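Local coordinates for oxidoreductase, Gfo/Idh/MocA family (Vibrio cholerae, PDB 1XEA), which probably acts as an NAD(P)-dependent oxidoreductase of the Gfo/Idh/MocA family, binding a dinucleotide cofactor in its N-terminal Rossmann fold, at the interface of chains A and B. Coordinates in Å, arbitrary orientation; residue numbers count along the deposited sequence, not the author numbering. Chains: chain A/B, Oxidoreductase, Gfo/Idh/MocA family.

The three contacts sample one two-fold interface in which the strands of two copies of the protein face each other. Contact 1 lies in the middle, its C-alpha centre about 12 Å from that of contact 3 and about 18 Å from that of contact 2; contacts 2 and 3 are about 30 Å apart. Strands 196-206 and 209-216 supply residues to both contact 1 and contact 3, whereas in contact 2 chain B loops after strands 146-152 and 209-216 meet chain A residues around strands 233-237 and 242-247. The deposited assembly holds four copies; the structure alone does not show which interfaces persist in solution.

Contact 1: the interface of chains A and B. Residues chain A 148, 150, 212; chain B 148, 150, 203.
A:Arg148 and B:Arg148 lay their guanidinium groups against each other at the middle of this patch, CZ of A:Arg148 standing 3.5 Å from CZ of B:Arg148. The planes are 18° apart and the stack is offset, so that NH1 of B:Arg148 lies over the rim of the A:Arg148 group and not over its centre. The two side chains arrive from opposite directions. Each leaves its strand with CG opposite the main-chain nitrogen (chi1 176° in A:Arg148, 179° in B:Arg148), runs straight to CD and then bends about the CG-CD bond, which turns the flat head onto its twin.

Around the stack, carboxylates probably offset the like charges of the two arginines. Within each chain the arginine NE forms a salt bridge with OE2 of its own Glu150, 3.1 Å in A:Arg148 to A:Glu150 and 3.2 Å in B:Arg148 to B:Glu150. The same OE2 atoms also face the opposite chain: NH2 of B:Arg148 hydrogen-bonds to OE2 of A:Glu150 at 3.3 Å, on the syn side but tilted from the carboxylate plane. In the counterpart salt bridge, NH2 of A:Arg148 is 3.5 Å from OE2 of B:Glu150, with the carboxylate plane nearly perpendicular to the guanidinium. Farther out, A:His212 CE1 approaches B:Gln203 NE2 loosely at 4.3 Å. This reciprocal charge network between the facing strands 146-152 probably helps hold the two copies together across this two-fold interface, if it persists in solution.

Contact 2: the interface of chains A and B. Residues chain A 232-233, 248; chain B 154-155, 219-220.
The backbone carbonyl O of B:Phe219 is met from both chains: CA of A:Asn232 lies 3.3 Å from it across the contact, and ND1 of B:His154 donates a hydrogen bond to it at 3.2 Å. The donor lies in the carbonyl plane, while the acceptor is tilted out of the ring plane. This bond helps set how the ring is turned and ties the histidine loop to the 219-220 loop, which itself packs against chain A.

The imidazole of B:His154 sits between material from both chains. One face, toward the rim, is overlain by the backbone carbonyl carbon of A:Asp248; the other is backed by CB of B:Ala155, from the next residue of its own loop. At the ring's CE1 the approach is to CA of A:Asp248, at 3.7 Å, while CB of A:Asn232 also lies near this carbon.

In A:Asn232, CG stands opposite the carbonyl carbon (chi1 -67°), which directs the amide toward the loop of chain B. Its side-chain carbonyl OD1 accepts a weak, strongly bent hydrogen bond from N of B:Ala155 at 2.9 Å, with 121° at the hydrogen, and packing around it probably matters as much as the bond. The methyl CB of B:Ala155 lies 4.0 Å from CG of A:Asn232, close beside the amide. Such loop packing probably extends the interface of chains A and B beyond its strands. At the 219-220 loop, CA of B:Gly220 packs against CA of A:Val233, 3.9 Å away.

Contact 3: the interface of chains A and B. Residues chain A 189-191, 199, 201; chain B 145, 205, 208, 210.
A:Arg199 and B:Leu210 meet where the guanidinium of the first passes over the leucine side chain of the second. Starting at CB, the arginine places CG between its main-chain nitrogen and carbonyl carbon (chi1 77°), then extends through CD to NE. There a water takes over: water 1 is 3.0 Å from NE of A:Arg199 and also bonds to the backbone carbonyl oxygens of B:Arg145 and B:Asp208, linking strand 196-206 of chain A to two loop segments of chain B. Beyond NE, CZ lies 3.9 Å from CD2 of B:Leu210, which covers one face near the rim; backbone of A:Tyr190 and A:His191 covers the opposite face. NH1 turns back to its own chain in a salt bridge with OD2 of A:Asp201, steadying the head, and NH2 packs beside CB of B:Leu210.

As modelled, NE2 of B:Gln205 makes a weak hydrogen bond to O of A:Tyr190 at 3.3 Å, but it also lies beside the donor NH2 of A:Arg199, so the orientation of the amide is doubtful. A:His191 reaches farther along the surface, with CG opposite its main-chain nitrogen (chi1 179°). Its ring receives B:Arg145 over one face and, in plane at its edge, the carboxylate OD1 of B:Asp208, 3.2 Å from ND1. Together these contacts probably help join strands of chain A to strands and loops of chain B. CD of B:Arg145 stands 3.8 Å from the centroid of the A:His191 ring, a CH-pi contact.

Contact 1: the interface of chains A and B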
# COMPACT_ATOMS: atom_id res chain seq x y z
N ARG A 148 2.25 10.02 -17.86
CA ARG A 148 2.75 8.72 -18.28
C ARG A 148 1.69 7.65 -18.13
O ARG A 148 1.16 7.43 -17.03
CB ARG A 148 3.98 8.33 -17.45
CG ARG A 148 4.51 6.94 -17.74
CD ARG A 148 5.82 6.70 -17.01
NE ARG A 148 5.66 6.61 -15.57
CZ ARG A 148 6.59 6.96 -14.69
NH1 ARG A 148 7.76 7.44 -15.10
NH2 ARG A 148 6.34 6.83 -13.39
N GLU A 150 1.06 3.73 -18.41
CA GLU A 150 1.67 2.41 -18.51
C GLU A 150 0.56 1.35 -18.53
O GLU A 150 -0.38 1.39 -17.73
CB GLU A 150 2.57 2.14 -17.30
CG GLU A 150 3.74 3.11 -17.15
CD GLU A 150 4.63 2.80 -15.94
OE1 GLU A 150 5.18 1.68 -15.87
OE2 GLU A 150 4.79 3.69 -15.08
N HIS A 212 3.93 10.29 -22.52
CA HIS A 212 4.60 9.00 -22.57
C HIS A 212 3.66 7.81 -22.50
O HIS A 212 2.86 7.67 -21.57
CB HIS A 212 5.61 8.91 -21.41
CG HIS A 212 6.46 7.67 -21.42
ND1 HIS A 212 7.35 7.37 -20.41
CD2 HIS A 212 6.57 6.67 -22.32
CE1 HIS A 212 7.97 6.24 -20.69
NE2 HIS A 212 7.51 5.79 -21.84
N ARG B 148 14.31 2.08 -14.60
CA ARG B 148 13.97 3.48 -14.38
C ARG B 148 14.28 3.89 -12.95
O ARG B 148 13.78 3.28 -11.99
CB ARG B 148 12.48 3.73 -14.67
CG ARG B 148 12.02 5.18 -14.45
CD ARG B 148 10.57 5.38 -14.88
NE ARG B 148 9.67 4.55 -14.10
CZ ARG B 148 8.55 4.01 -14.56
NH1 ARG B 148 8.19 4.22 -15.82
NH2 ARG B 148 7.78 3.26 -13.77
N GLU B 150 13.86 7.00 -10.58
CA GLU B 150 13.25 8.31 -10.37
C GLU B 150 13.60 8.85 -8.98
O GLU B 150 13.43 8.16 -7.98
CB GLU B 150 11.72 8.21 -10.44
CG GLU B 150 11.13 7.53 -11.66
CD GLU B 150 9.62 7.34 -11.51
OE1 GLU B 150 8.89 8.35 -11.48
OE2 GLU B 150 9.17 6.17 -11.41
N GLN B 203 17.00 9.42 -21.15
CA GLN B 203 16.62 8.08 -21.55
C GLN B 203 17.34 7.65 -22.81
O GLN B 203 17.46 8.41 -23.76
CB GLN B 203 15.12 8.08 -21.79
CG GLN B 203 14.52 6.73 -22.00
CD GLN B 203 13.02 6.82 -22.24
OE1 GLN B 203 12.60 7.40 -23.24
NE2 GLN B 203 12.22 6.28 -21.32

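Contact 2: the interface of chains A and B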
# COMPACT_ATOMS: atom_id res chain seq x y z
N ASN A 232 4.62 21.02 -8.54
CA ASN A 232 4.49 20.67 -7.12
C ASN A 232 3.28 19.83 -6.80
O ASN A 232 2.85 19.76 -5.65
CB ASN A 232 4.49 21.92 -6.25
CG ASN A 232 5.82 22.64 -6.29
OD1 ASN A 232 6.88 22.01 -6.20
ND2 ASN A 232 5.78 23.95 -6.41
N VAL A 233 2.74 19.19 -7.82
CA VAL A 233 1.59 18.34 -7.62
C VAL A 233 1.73 17.14 -8.54
O VAL A 233 2.17 17.27 -9.67
CB VAL A 233 0.28 19.08 -7.92
CG1 VAL A 233 -0.90 18.19 -7.54
CG2 VAL A 233 0.22 20.39 -7.12
N ASP A 248 1.95 19.23 -1.43
CA ASP A 248 2.54 19.81 -0.23
C ASP A 248 3.41 18.78 0.49
O ASP A 248 3.46 18.71 1.72
CB ASP A 248 1.45 20.29 0.72
CG ASP A 248 0.51 21.28 0.08
OD1 ASP A 248 1.00 22.30 -0.46
OD2 ASP A 248 -0.72 21.06 0.13
N HIS B 154 10.08 17.83 -3.71
CA HIS B 154 8.96 18.76 -3.68
C HIS B 154 9.48 20.19 -3.58
O HIS B 154 10.20 20.52 -2.65
CB HIS B 154 8.08 18.50 -2.47
CG HIS B 154 7.07 19.57 -2.21
ND1 HIS B 154 5.96 19.74 -3.01
CD2 HIS B 154 7.00 20.53 -1.26
CE1 HIS B 154 5.24 20.76 -2.55
NE2 HIS B 154 5.86 21.25 -1.49
N ALA B 155 9.10 21.03 -4.54
CA ALA B 155 9.49 22.44 -4.53
C ALA B 155 10.96 22.66 -4.22
O ALA B 155 11.32 23.11 -3.13
CB ALA B 155 8.64 23.19 -3.50
N PHE B 219 8.15 18.19 -7.90
CA PHE B 219 7.18 17.11 -7.79
C PHE B 219 6.28 17.41 -6.60
O PHE B 219 6.51 18.36 -5.84
CB PHE B 219 7.94 15.79 -7.58
CG PHE B 219 7.17 14.58 -8.01
CD1 PHE B 219 6.82 14.40 -9.34
CD2 PHE B 219 6.79 13.62 -7.09
CE1 PHE B 219 6.09 13.28 -9.75
CE2 PHE B 219 6.06 12.50 -7.49
CZ PHE B 219 5.71 12.33 -8.83
N GLY B 220 5.25 16.58 -6.42
CA GLY B 220 4.33 16.78 -5.31
C GLY B 220 4.88 16.31 -3.97
O GLY B 220 4.41 16.71 -2.90

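Contact 3: the interface of chains A and B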
# COMPACT_ATOMS: atom_id res chain seq x y z
N THR A 189 10.98 3.59 -28.66
CA THR A 189 11.86 2.55 -28.14
C THR A 189 11.07 1.25 -28.07
O THR A 189 9.88 1.28 -27.79
CB THR A 189 12.34 2.89 -26.72
OG1 THR A 189 13.20 4.03 -26.77
CG2 THR A 189 13.09 1.73 -26.11
N TYR A 190 11.71 0.13 -28.32
CA TYR A 190 10.99 -1.13 -28.25
C TYR A 190 11.94 -2.30 -28.10
O TYR A 190 13.16 -2.12 -28.11
CB TYR A 190 10.09 -1.31 -29.48
CG TYR A 190 10.84 -1.35 -30.78
CD1 TYR A 190 11.47 -2.52 -31.20
CD2 TYR A 190 10.95 -0.21 -31.58
CE1 TYR A 190 12.20 -2.56 -32.38
CE2 TYR A 190 11.69 -0.23 -32.77
CZ TYR A 190 12.31 -1.41 -33.16
OH TYR A 190 13.05 -1.45 -34.31
N HIS A 191 11.37 -3.49 -27.94
CA HIS A 191 12.15 -4.71 -27.80
C HIS A 191 11.38 -5.84 -28.44
O HIS A 191 10.16 -5.93 -28.32
CB HIS A 191 12.38 -5.04 -26.33
CG HIS A 191 13.17 -6.30 -26.12
ND1 HIS A 191 14.49 -6.44 -26.50
CD2 HIS A 191 12.83 -7.47 -25.52
CE1 HIS A 191 14.93 -7.63 -26.14
NE2 HIS A 191 13.95 -8.28 -25.54
N ARG A 199 7.88 -5.19 -25.72
CA ARG A 199 7.53 -3.90 -25.12
C ARG A 199 7.77 -2.74 -26.08
O ARG A 199 8.72 -2.76 -26.87
CB ARG A 199 8.33 -3.64 -23.84
CG ARG A 199 9.73 -3.23 -24.12
CD ARG A 199 10.35 -2.44 -23.01
NE ARG A 199 11.67 -2.02 -23.45
CZ ARG A 199 11.89 -1.06 -24.35
NH1 ARG A 199 10.88 -0.40 -24.90
NH2 ARG A 199 13.13 -0.77 -24.74
N ASP A 201 7.73 1.69 -26.23
CA ASP A 201 7.74 2.92 -25.45
C ASP A 201 7.84 4.16 -26.31
O ASP A 201 8.90 4.46 -26.85
CB ASP A 201 8.88 2.90 -24.44
CG ASP A 201 8.68 1.88 -23.33
OD1 ASP A 201 7.62 1.92 -22.67
OD2 ASP A 201 9.58 1.04 -23.12
N ARG B 145 15.72 -5.54 -19.13
CA ARG B 145 15.05 -5.08 -20.34
C ARG B 145 14.83 -3.59 -20.16
O ARG B 145 14.85 -2.84 -21.12
CB ARG B 145 13.71 -5.79 -20.54
CG ARG B 145 13.85 -7.27 -20.86
CD ARG B 145 14.47 -7.48 -22.23
NE ARG B 145 14.90 -8.87 -22.42
CZ ARG B 145 16.15 -9.29 -22.30
NH1 ARG B 145 17.11 -8.42 -21.99
NH2 ARG B 145 16.44 -10.57 -22.48
N GLN B 205 18.76 3.72 -25.05
CA GLN B 205 18.74 2.26 -25.09
C GLN B 205 20.04 1.62 -25.61
O GLN B 205 20.42 1.80 -26.76
CB GLN B 205 17.55 1.80 -25.94
CG GLN B 205 17.46 0.30 -26.10
CD GLN B 205 16.08 -0.15 -26.53
OE1 GLN B 205 15.41 0.52 -27.32
NE2 GLN B 205 15.65 -1.31 -26.03
N ASP B 208 19.58 -4.38 -25.44
CA ASP B 208 18.20 -4.73 -25.18
C ASP B 208 17.76 -4.18 -23.84
O ASP B 208 16.80 -4.66 -23.25
CB ASP B 208 18.03 -6.24 -25.20
CG ASP B 208 18.19 -6.81 -26.58
OD1 ASP B 208 17.53 -6.29 -27.51
OD2 ASP B 208 18.97 -7.77 -26.75
N LEU B 210 16.57 -0.71 -21.81
CA LEU B 210 16.16 0.68 -21.81
C LEU B 210 16.45 1.29 -20.44
O LEU B 210 15.79 0.95 -19.45
CB LEU B 210 14.66 0.80 -22.11
CG LEU B 210 14.07 2.20 -21.94
CD1 LEU B 210 14.79 3.19 -22.85
CD2 LEU B 210 12.58 2.17 -22.25
O HOH W 1 13.96 -3.91 -23.72